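Fructose-bisphosphate aldolase class I (Thermoproteus tenax, PDB 1W8S) is a class I aldolase of the DeoC/LacD family, an enzyme with a TIM-barrel fold that assembles from several copies of one chain. Local coordinates at residues 178-181 and 182-186; 231-234 and 235-239; 164-167 and 168-172; 6-9 and 10-14; 207-210 and 211-214. The protein carries 2 engineered substitutions. All blocks are in the same frame, centred on the assembly; numbering follows the deposited sequence.

Contact 1 of 5, residues 178-181 and 182-186; sequences IKYT and GDPKT
T181 and G182 form the joint between the two segments. The chain leaves strand 175-179, turns here, and enters helix 184-193 at P184. G182 has a positive phi of 96°, a backbone shape that glycine takes without strain. D183 follows as the N-cap of the helix. Its OD2 accepts from T186 N at 3.1 Å, with an N-H...O angle of 164°. The T186 hydroxyl turns back to the same carboxylate. With chi1 near 57°, OG1 sits between the backbone N and the carbonyl carbon, where it donates to D183 OD1 at 2.5 Å. Both donors come from above the carboxylate plane. T181 OG1 then donates to T186 OG1 at 2.6 Å, the two side chains meeting at a slant. A water donates to D183 OD1 at 2.8 Å and to T181 O at 3.0 Å, and so links the cap to the turn by a second route. One face of the Y180 ring lies under G182 N, 3.3 Å above the plane and over its centre. The phenol oxygen OH reaches P184 CD at 3.6 Å. F187 meets the Y180 ring edge to face. T181 also packs on V161 of helix 158-171. Next to the turn, K179 binds FBP O6P through its charged NZ. The hydroxyls form a relay with one direction, from T181 through T186 into the D183 carboxylate. That group takes bonds from two protein donors and a water. These, with the start of the helix, would probably favour its ionised form.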
# COMPACT_ATOMS: atom_id res chain seq x y z
N ILE E 178 25.03 -14.38 6.63
CA ILE E 178 24.13 -15.49 6.94
C ILE E 178 24.57 -16.16 8.24
O ILE E 178 25.70 -15.95 8.69
CB ILE E 178 24.08 -16.54 5.80
CG1 ILE E 178 25.45 -17.22 5.62
CG2 ILE E 178 23.59 -15.91 4.49
CD1 ILE E 178 25.46 -18.27 4.57
N LYS E 179 23.69 -16.96 8.82
CA LYS E 179 23.96 -17.68 10.07
C LYS E 179 24.81 -18.92 9.81
O LYS E 179 24.72 -19.56 8.77
CB LYS E 179 22.63 -18.09 10.75
CG LYS E 179 21.83 -16.84 11.23
CD LYS E 179 20.68 -17.16 12.21
CE LYS E 179 20.24 -15.87 12.91
NZ LYS E 179 19.12 -16.03 13.91
N TYR E 180 25.63 -19.27 10.79
CA TYR E 180 26.44 -20.46 10.74
C TYR E 180 25.59 -21.70 11.04
O TYR E 180 24.71 -21.66 11.91
CB TYR E 180 27.57 -20.32 11.79
CG TYR E 180 28.62 -21.39 11.74
CD1 TYR E 180 29.17 -21.81 10.52
CD2 TYR E 180 29.12 -21.98 12.90
CE1 TYR E 180 30.13 -22.79 10.46
CE2 TYR E 180 30.10 -22.97 12.85
CZ TYR E 180 30.60 -23.38 11.62
OH TYR E 180 31.57 -24.36 11.54
N THR E 181 25.86 -22.79 10.31
CA THR E 181 25.20 -24.07 10.55
C THR E 181 25.75 -24.84 11.75
O THR E 181 25.12 -25.81 12.20
CB THR E 181 25.31 -24.98 9.31
OG1 THR E 181 26.70 -25.11 8.90
CG2 THR E 181 24.54 -24.34 8.12
N GLY E 182 26.93 -24.46 12.24
CA GLY E 182 27.57 -25.19 13.34
C GLY E 182 28.60 -26.22 12.90
O GLY E 182 29.19 -26.91 13.73
N ASP E 183 28.83 -26.33 11.60
CA ASP E 183 29.86 -27.22 11.09
C ASP E 183 30.30 -26.85 9.67
O ASP E 183 29.50 -26.40 8.85
CB ASP E 183 29.43 -28.69 11.17
CG ASP E 183 28.63 -29.13 9.97
OD1 ASP E 183 27.39 -28.92 10.01
OD2 ASP E 183 29.15 -29.70 8.98
N PRO E 184 31.60 -27.01 9.41
CA PRO E 184 32.16 -26.57 8.14
C PRO E 184 31.65 -27.31 6.91
O PRO E 184 31.61 -26.68 5.87
CB PRO E 184 33.68 -26.76 8.32
CG PRO E 184 33.84 -27.71 9.46
CD PRO E 184 32.63 -27.55 10.32
N LYS E 185 31.28 -28.57 7.02
CA LYS E 185 30.82 -29.28 5.82
C LYS E 185 29.51 -28.67 5.29
O LYS E 185 29.42 -28.32 4.10
CB LYS E 185 30.70 -30.79 6.06
CG LYS E 185 29.86 -31.58 5.01
CD LYS E 185 30.59 -31.84 3.70
CE LYS E 185 30.91 -33.33 3.52
NZ LYS E 185 29.66 -34.18 3.38
N THR E 186 28.52 -28.49 6.17
CA THR E 186 27.22 -27.99 5.76
C THR E 186 27.33 -26.53 5.41
O THR E 186 26.64 -26.05 4.52
CB THR E 186 26.12 -28.21 6.84
OG1 THR E 186 26.52 -27.59 8.07
CG2 THR E 186 25.96 -29.68 7.16
O HOH W 1 26.28 -28.55 12.58

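Contact 2 of 5, residues 231-234 and 235-239; sequences GRNV and WQRRD. With FBP (1,6-di-O-phosphono-beta-D-fructofuranose), chain O.
N233 and R237 lie side by side and point the same way, with the amide and guanidinium planes 33° apart. R237 grips N233 side-on with two nitrogens. Its NE donates to the backbone N233 O at 2.7 Å, and its NH2 donates to the side-chain N233 OD1 at 3.0 Å. The NH2 bond lies in the carbonyl plane of the amide. N233 OD1 also accepts from T207 N, and N233 ND2 donates to P205 O, which together fix the amide flip. R232 and Q236 run alongside each other as well, but their flat ends are turned 51° apart. Q236 OE1 rests at 3.4 Å from R232 CB, while Q236 NE2 bonds to D33 O. W235 has chi1 near 51°, which swings the indole back over the start of the turn. Its six-membered ring lies flat over R232 CA, a CH-pi contact with CA 4.2 Å from the ring centroid. The short helix 232-235 follows strand 227-230 of the TIM barrel, and its N-terminal end holds a phosphate, as in many phosphate-binding barrels. G231 is its N-cap. G231 N donates to FBP O2P at 2.9 Å, and R232 N donates to FBP O1P. The R232 side chain bends at chi3 so that NE reaches FBP O1P at 2.9 Å while NH2 reaches FBP O3P at 2.8 Å. NH2 also donates to FBP O4P on the second phosphate, so one guanidinium spans both. G231 O accepts from V234 N and W235 N, and W235 NE1 is held by A22 O.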
# COMPACT_ATOMS: atom_id res chain seq x y z
N GLY E 231 29.17 -8.91 16.52
CA GLY E 231 28.82 -7.88 17.45
C GLY E 231 29.00 -8.38 18.87
O GLY E 231 30.03 -8.12 19.49
N ARG E 232 28.04 -9.15 19.36
CA ARG E 232 28.01 -9.54 20.77
C ARG E 232 29.25 -10.29 21.22
O ARG E 232 29.77 -10.04 22.30
CB ARG E 232 26.76 -10.37 21.08
CG ARG E 232 25.46 -9.56 20.95
CD ARG E 232 24.22 -10.43 20.96
NE ARG E 232 23.99 -10.91 19.61
CZ ARG E 232 22.98 -11.65 19.24
NH1 ARG E 232 22.07 -12.00 20.12
NH2 ARG E 232 22.89 -12.03 17.98
N ASN E 233 29.74 -11.21 20.39
CA ASN E 233 30.91 -12.01 20.79
C ASN E 233 32.21 -11.21 20.87
O ASN E 233 33.22 -11.72 21.36
CB ASN E 233 31.09 -13.22 19.88
CG ASN E 233 30.28 -14.40 20.33
OD1 ASN E 233 30.60 -15.01 21.37
ND2 ASN E 233 29.20 -14.68 19.63
N VAL E 234 32.19 -9.97 20.40
CA VAL E 234 33.24 -9.01 20.71
C VAL E 234 32.79 -8.04 21.82
O VAL E 234 33.34 -8.06 22.91
CB VAL E 234 33.74 -8.27 19.45
CG1 VAL E 234 34.73 -7.15 19.80
CG2 VAL E 234 34.43 -9.26 18.51
N TRP E 235 31.80 -7.19 21.58
CA TRP E 235 31.55 -6.08 22.53
C TRP E 235 30.71 -6.40 23.76
O TRP E 235 30.63 -5.56 24.65
CB TRP E 235 31.07 -4.80 21.84
CG TRP E 235 29.96 -4.95 20.91
CD1 TRP E 235 29.99 -4.84 19.56
CD2 TRP E 235 28.60 -5.21 21.26
NE1 TRP E 235 28.73 -5.03 19.03
CE2 TRP E 235 27.86 -5.25 20.06
CE3 TRP E 235 27.92 -5.43 22.46
CZ2 TRP E 235 26.51 -5.52 20.03
CZ3 TRP E 235 26.56 -5.66 22.42
CH2 TRP E 235 25.88 -5.72 21.23
N GLN E 236 30.12 -7.59 23.84
CA GLN E 236 29.54 -8.03 25.12
C GLN E 236 30.58 -8.60 26.08
O GLN E 236 30.23 -8.98 27.20
CB GLN E 236 28.43 -9.07 24.95
CG GLN E 236 27.08 -8.50 24.57
CD GLN E 236 25.92 -9.50 24.78
OE1 GLN E 236 26.00 -10.66 24.36
NE2 GLN E 236 24.86 -9.03 25.42
N ARG E 237 31.85 -8.70 25.64
CA ARG E 237 32.94 -9.15 26.50
C ARG E 237 33.67 -7.98 27.16
O ARG E 237 33.96 -6.99 26.51
CB ARG E 237 33.94 -9.98 25.71
CG ARG E 237 33.29 -11.14 25.02
CD ARG E 237 34.25 -12.02 24.27
NE ARG E 237 33.56 -13.17 23.66
CZ ARG E 237 33.07 -14.19 24.35
NH1 ARG E 237 33.21 -14.23 25.66
NH2 ARG E 237 32.44 -15.18 23.72
N ARG E 238 33.97 -8.11 28.45
CA ARG E 238 34.74 -7.09 29.15
C ARG E 238 36.19 -7.06 28.66
O ARG E 238 36.84 -6.01 28.74
CB ARG E 238 34.69 -7.31 30.66
CG ARG E 238 33.38 -6.84 31.31
CD ARG E 238 33.10 -7.52 32.66
NE ARG E 238 33.17 -8.98 32.51
CZ ARG E 238 33.58 -9.85 33.43
NH1 ARG E 238 33.96 -9.45 34.65
NH2 ARG E 238 33.60 -11.15 33.13
N ASP E 239 36.66 -8.19 28.13
CA ASP E 239 37.96 -8.25 27.44
C ASP E 239 37.79 -8.10 25.91
O ASP E 239 38.44 -8.81 25.12
CB ASP E 239 38.73 -9.55 27.82
CG ASP E 239 38.09 -10.83 27.24
OD1 ASP E 239 36.84 -10.89 27.13
OD2 ASP E 239 38.76 -11.84 26.89
P1 FBP O . 26.00 -10.58 16.34
O1P FBP O . 25.86 -9.94 17.67
O2P FBP O . 27.42 -11.15 16.03
O3P FBP O . 25.01 -11.73 16.11
O1 FBP O . 25.72 -9.45 15.26
C1 FBP O . 25.65 -9.75 13.89
C2 FBP O . 24.20 -9.58 13.41
O2 FBP O . 24.09 -9.96 12.02
C3 FBP O . 23.65 -8.15 13.58
O3 FBP O . 24.07 -7.22 12.60
C4 FBP O . 22.15 -8.43 13.56
O4 FBP O . 21.35 -7.44 14.18
C5 FBP O . 22.07 -9.73 14.35
O5 FBP O . 23.31 -10.42 14.13
C6 FBP O . 20.87 -10.55 13.89
O6 FBP O . 20.89 -11.80 14.57
P2 FBP O . 19.61 -12.29 15.44
O4P FBP O . 20.17 -13.02 16.64
O5P FBP O . 18.73 -11.09 15.78
O6P FBP O . 18.83 -13.37 14.68

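Contact 3 of 5, residues 164-167 and 168-172; sequences AARI and ALELG
The last turns of helix 158-171, part of the beta-alpha-beta unit between strands 141-145 and 175-179, bring R166 and E170 together one turn apart. The two form a salt bridge along the helix, with R166 NE donating to E170 OE2 at 2.7 Å and an N-H...O angle of 162°. The oxygen lies at the edge of the guanidinium, in its plane, and it is met on its anti side. R166 CG is anti to the backbone N (chi1 -175°) and the chain then bends at chi2 (49°), which carries NE across to the glutamate. A water lies beside the pair. It accepts from R166 NH2 at 3.1 Å and donates to E170 OE2, which therefore takes two donors. L169 runs alongside R166. Its CD2 lies over one guanidinium face and is 3.9 Å from R166 CD. One step round the helix, I167 and L171 pack in parallel, with I167 CG2 at 3.6 Å from L171 CD1. G172 ends the helix in a Schellman motif. Its positive phi turns the chain, and G172 N donates to L169 O at 3.3 Å and weakly to A168 O. R166 NH1 also bonds to V193 O of helix 184-193 and to A41 O of the second subunit. L169 packs on I64 of that subunit. On the inner side, A165 and A168 rest on M176 of strand 175-179.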
# COMPACT_ATOMS: atom_id res chain seq x y z
N ALA E 164 19.24 -19.43 2.41
CA ALA E 164 19.45 -18.03 2.72
C ALA E 164 20.51 -17.47 1.78
O ALA E 164 20.37 -16.38 1.23
CB ALA E 164 19.89 -17.88 4.15
N ALA E 165 21.59 -18.21 1.62
CA ALA E 165 22.72 -17.79 0.83
C ALA E 165 22.32 -17.68 -0.64
O ALA E 165 22.67 -16.72 -1.32
CB ALA E 165 23.86 -18.79 1.00
N ARG E 166 21.59 -18.67 -1.13
CA ARG E 166 21.29 -18.69 -2.56
C ARG E 166 20.35 -17.50 -2.85
O ARG E 166 20.51 -16.83 -3.87
CB ARG E 166 20.64 -19.99 -3.02
CG ARG E 166 20.42 -20.06 -4.54
CD ARG E 166 21.65 -19.69 -5.36
NE ARG E 166 21.48 -20.02 -6.77
CZ ARG E 166 22.36 -20.70 -7.50
NH1 ARG E 166 23.53 -21.13 -7.01
NH2 ARG E 166 22.08 -20.97 -8.75
N ILE E 167 19.38 -17.25 -1.97
CA ILE E 167 18.43 -16.13 -2.19
C ILE E 167 19.17 -14.80 -2.31
O ILE E 167 18.86 -13.97 -3.15
CB ILE E 167 17.40 -16.05 -1.07
CG1 ILE E 167 16.45 -17.23 -1.10
CG2 ILE E 167 16.56 -14.77 -1.20
CD1 ILE E 167 15.74 -17.48 0.23
N ALA E 168 20.19 -14.60 -1.48
CA ALA E 168 20.95 -13.37 -1.50
C ALA E 168 21.66 -13.18 -2.83
O ALA E 168 21.64 -12.11 -3.41
CB ALA E 168 21.90 -13.32 -0.35
N LEU E 169 22.26 -14.26 -3.35
CA LEU E 169 22.85 -14.21 -4.66
C LEU E 169 21.83 -13.88 -5.73
O LEU E 169 22.06 -13.03 -6.55
CB LEU E 169 23.53 -15.54 -4.99
CG LEU E 169 23.95 -15.76 -6.45
CD1 LEU E 169 25.06 -14.83 -6.86
CD2 LEU E 169 24.37 -17.24 -6.63
N GLU E 170 20.70 -14.56 -5.71
CA GLU E 170 19.66 -14.42 -6.72
C GLU E 170 19.08 -12.99 -6.79
O GLU E 170 18.73 -12.50 -7.88
CB GLU E 170 18.55 -15.44 -6.46
CG GLU E 170 19.02 -16.89 -6.51
CD GLU E 170 18.97 -17.54 -7.87
OE1 GLU E 170 18.43 -16.94 -8.81
OE2 GLU E 170 19.44 -18.71 -7.97
N LEU E 171 18.96 -12.35 -5.64
CA LEU E 171 18.35 -11.01 -5.55
C LEU E 171 19.32 -9.83 -5.83
O LEU E 171 18.89 -8.67 -5.93
CB LEU E 171 17.65 -10.84 -4.21
CG LEU E 171 16.41 -11.73 -4.01
CD1 LEU E 171 15.91 -11.57 -2.65
CD2 LEU E 171 15.29 -11.50 -5.00
N GLY E 172 20.61 -10.13 -5.96
CA GLY E 172 21.60 -9.18 -6.42
C GLY E 172 22.59 -8.70 -5.36
O GLY E 172 23.24 -7.68 -5.54
O HOH W 2 19.13 -20.61 -9.63

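Contact 4 of 5, residues 6-9 and 10-14; sequences EKFL and RIFAR
F8 O takes two backbone donors: F12 N at 2.8 Å and, weakly, I11 N at 3.3 Å. Both belong to helix 4-12, which ends at F12. L9 O accepts from A13 N at 2.8 Å, but that donor sits above the carbonyl plane as the chain leaves the helix. The F8 and F12 side chains cross at about a right angle. Their rings are nearly parallel, 26° apart, yet slid so far that they barely overlap, with centroids 4.8 Å apart. F8 CG is anti to the backbone N (chi1 -174°), which brings the ring forward along the helix under F12. F12 CB then lies over the F8 face, 4.0 Å from the centroid, as a CH-pi contact. L9 CD2 touches A13 CB at 4.1 Å. On another side, the R10 guanidinium lies with one face over K7 CA, and K7 CG meets the methyl end of I11. K7 NZ bonds to D138 O. F12 packs on I20 of strand 18-22 and on P74 and S107, with F8 against it within the helix. This is consistent with a helix that covers the N-terminal end of the barrel. The side-chain contacts are mostly apolar, and the polar bonds between the segments are those of the backbone.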
# COMPACT_ATOMS: atom_id res chain seq x y z
N GLU E 6 33.83 -6.69 -6.22
CA GLU E 6 35.26 -6.34 -6.21
C GLU E 6 35.52 -5.08 -5.39
O GLU E 6 36.51 -5.02 -4.70
CB GLU E 6 35.82 -6.21 -7.64
CG GLU E 6 35.83 -7.54 -8.40
CD GLU E 6 36.34 -7.41 -9.83
OE1 GLU E 6 36.31 -6.28 -10.41
OE2 GLU E 6 36.78 -8.44 -10.39
N LYS E 7 34.62 -4.10 -5.44
CA LYS E 7 34.76 -2.89 -4.63
C LYS E 7 34.62 -3.20 -3.14
O LYS E 7 35.38 -2.69 -2.31
CB LYS E 7 33.71 -1.86 -5.04
CG LYS E 7 33.80 -0.54 -4.32
CD LYS E 7 32.93 0.52 -4.98
CE LYS E 7 33.38 1.90 -4.62
NZ LYS E 7 32.24 2.89 -4.64
N PHE E 8 33.63 -4.05 -2.82
CA PHE E 8 33.43 -4.53 -1.46
C PHE E 8 34.71 -5.19 -0.91
O PHE E 8 35.16 -4.86 0.18
CB PHE E 8 32.28 -5.50 -1.38
CG PHE E 8 31.97 -5.91 0.02
CD1 PHE E 8 31.21 -5.09 0.85
CD2 PHE E 8 32.54 -7.07 0.55
CE1 PHE E 8 30.98 -5.46 2.18
CE2 PHE E 8 32.32 -7.43 1.87
CZ PHE E 8 31.55 -6.63 2.68
N LEU E 9 35.28 -6.11 -1.66
CA LEU E 9 36.49 -6.82 -1.23
C LEU E 9 37.67 -5.89 -1.06
O LEU E 9 38.48 -6.07 -0.16
CB LEU E 9 36.82 -7.92 -2.24
CG LEU E 9 35.73 -9.01 -2.31
CD1 LEU E 9 35.97 -9.96 -3.48
CD2 LEU E 9 35.69 -9.80 -1.03
N ARG E 10 37.78 -4.87 -1.92
CA ARG E 10 38.90 -3.93 -1.83
C ARG E 10 38.82 -3.13 -0.55
O ARG E 10 39.84 -2.88 0.09
CB ARG E 10 38.91 -2.95 -3.00
CG ARG E 10 39.43 -3.52 -4.30
CD ARG E 10 39.66 -2.46 -5.39
NE ARG E 10 38.50 -2.36 -6.29
CZ ARG E 10 37.69 -1.31 -6.40
NH1 ARG E 10 36.68 -1.35 -7.25
NH2 ARG E 10 37.89 -0.22 -5.66
N ILE E 11 37.61 -2.74 -0.17
CA ILE E 11 37.41 -1.85 0.97
C ILE E 11 37.39 -2.63 2.27
O ILE E 11 38.05 -2.25 3.26
CB ILE E 11 36.09 -1.06 0.81
CG1 ILE E 11 36.21 -0.10 -0.39
CG2 ILE E 11 35.76 -0.25 2.11
CD1 ILE E 11 34.86 0.54 -0.79
N PHE E 12 36.63 -3.72 2.26
CA PHE E 12 36.33 -4.50 3.47
C PHE E 12 37.13 -5.80 3.61
O PHE E 12 37.02 -6.47 4.63
CB PHE E 12 34.84 -4.79 3.54
CG PHE E 12 33.99 -3.55 3.71
CD1 PHE E 12 33.85 -2.96 4.95
CD2 PHE E 12 33.36 -2.96 2.62
CE1 PHE E 12 33.06 -1.82 5.09
CE2 PHE E 12 32.57 -1.82 2.77
CZ PHE E 12 32.43 -1.25 4.00
N ALA E 13 37.91 -6.17 2.61
CA ALA E 13 38.71 -7.39 2.71
C ALA E 13 40.06 -7.26 2.03
O ALA E 13 40.47 -8.11 1.24
CB ALA E 13 37.94 -8.59 2.15
N ARG E 14 40.74 -6.18 2.34
CA ARG E 14 42.07 -5.93 1.78
C ARG E 14 43.08 -7.02 2.10
O ARG E 14 43.99 -7.27 1.31
CB ARG E 14 42.60 -4.59 2.25
CG ARG E 14 42.85 -4.49 3.74
CD ARG E 14 43.23 -3.08 4.22
NE ARG E 14 44.59 -3.10 4.72
CZ ARG E 14 44.96 -3.22 6.00
NH1 ARG E 14 44.07 -3.24 6.99
NH2 ARG E 14 46.27 -3.27 6.28

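Contact 5 of 5, residues 207-210 and 211-214; sequences TKTE and EDFL
T209 has chi1 near 64°, which sets OG1 between its own backbone N and carbonyl carbon, facing D212. D212 has chi1 near -72°, which sends its carboxylate back toward T209. The two exchange bonds. D212 N donates to T209 OG1 at 3.1 Å, and T209 N donates weakly to D212 OD2 at 3.4 Å. A weak bond from D212 N to T209 O adds to the grip. T209 O also accepts from T207 OG1 at 2.7 Å, the donor above the carbonyl plane. T207 also meets F213, the two side chains crossing at about a right angle. Its CG2 lies at the ring edge, 4.0 Å from F213 CD1. A water accepts from K208 N at 3.2 Å and donates weakly to D212 OD2. Behind the cap, L214 N donates to E210 O at 3.1 Å, a regular helical bond. F213 and L214 both pack on F243 of helix 240-253. T209 as N-cap and D212 three residues on make a capping box, here at the start of helix 210-222, after the loop that follows barrel strand 199-202.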
# COMPACT_ATOMS: atom_id res chain seq x y z
N THR E 207 28.91 -16.73 23.05
CA THR E 207 29.09 -18.15 23.33
C THR E 207 29.49 -18.28 24.78
O THR E 207 29.90 -17.31 25.42
CB THR E 207 30.17 -18.77 22.43
OG1 THR E 207 31.38 -18.01 22.53
CG2 THR E 207 29.79 -18.67 20.98
N LYS E 208 29.41 -19.50 25.29
CA LYS E 208 29.75 -19.79 26.68
C LYS E 208 31.23 -19.53 26.98
O LYS E 208 31.57 -18.99 28.04
CB LYS E 208 29.40 -21.24 26.99
CG LYS E 208 27.91 -21.54 26.84
CD LYS E 208 27.62 -22.88 26.11
CE LYS E 208 26.85 -23.84 27.01
NZ LYS E 208 25.47 -23.35 27.31
N THR E 209 32.10 -19.93 26.07
CA THR E 209 33.52 -19.62 26.19
C THR E 209 34.02 -18.95 24.92
O THR E 209 33.45 -19.12 23.84
CB THR E 209 34.35 -20.89 26.40
OG1 THR E 209 34.25 -21.72 25.24
CG2 THR E 209 33.80 -21.73 27.56
N GLU E 210 35.12 -18.22 25.06
CA GLU E 210 35.77 -17.62 23.90
C GLU E 210 36.20 -18.70 22.93
O GLU E 210 36.13 -18.51 21.73
CB GLU E 210 36.96 -16.75 24.35
CG GLU E 210 36.45 -15.49 25.02
CD GLU E 210 37.53 -14.53 25.47
OE1 GLU E 210 38.73 -14.90 25.45
OE2 GLU E 210 37.15 -13.40 25.84
N GLU E 211 36.61 -19.85 23.47
CA GLU E 211 37.07 -20.94 22.61
C GLU E 211 35.96 -21.49 21.72
O GLU E 211 36.22 -21.88 20.60
CB GLU E 211 37.71 -22.07 23.45
CG GLU E 211 38.59 -23.00 22.63
CD GLU E 211 39.80 -22.29 22.03
OE1 GLU E 211 40.54 -21.60 22.78
OE2 GLU E 211 40.00 -22.41 20.80
N ASP E 212 34.72 -21.51 22.21
CA ASP E 212 33.59 -22.01 21.44
C ASP E 212 33.45 -21.11 20.21
O ASP E 212 33.26 -21.60 19.12
CB ASP E 212 32.26 -21.95 22.20
CG ASP E 212 32.15 -22.96 23.32
OD1 ASP E 212 32.84 -24.02 23.30
OD2 ASP E 212 31.38 -22.77 24.28
N PHE E 213 33.53 -19.79 20.41
CA PHE E 213 33.43 -18.86 19.28
C PHE E 213 34.57 -18.97 18.27
O PHE E 213 34.35 -18.93 17.07
CB PHE E 213 33.32 -17.41 19.74
CG PHE E 213 32.90 -16.50 18.63
CD1 PHE E 213 31.67 -16.68 18.02
CD2 PHE E 213 33.75 -15.51 18.15
CE1 PHE E 213 31.26 -15.86 16.95
CE2 PHE E 213 33.33 -14.68 17.07
CZ PHE E 213 32.13 -14.87 16.48
N LEU E 214 35.80 -19.08 18.75
CA LEU E 214 36.95 -19.20 17.86
C LEU E 214 36.84 -20.47 17.01
O LEU E 214 37.24 -20.48 15.86
CB LEU E 214 38.27 -19.22 18.67
CG LEU E 214 38.73 -17.88 19.24
CD1 LEU E 214 39.88 -18.06 20.23
CD2 LEU E 214 39.13 -16.91 18.12
O HOH W 3 28.49 -21.58 23.10

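How the contacts relate
All five contacts are local, so each closes only a helical turn or cap; they follow in series, and none nests or crosses. From the N terminus, contact 4 forms the end of helix 4-12 and stands apart from the rest. Contact 3 ends helix 158-171. Contact 1 carries strand 175-179 into helix 184-193. These two touch, with I178 CD1 at 3.9 Å from A165 CB. Contact 5 starts helix 210-222, and contact 2 follows strand 227-230. These two also touch: N233 CG packs on F213 CD1 at 3.5 Å, and R237 lies beside T207. Contacts 2 and 3 lie on opposite sides of the chain's centre. K179 of contact 1 and R232 of contact 2 both bind FBP.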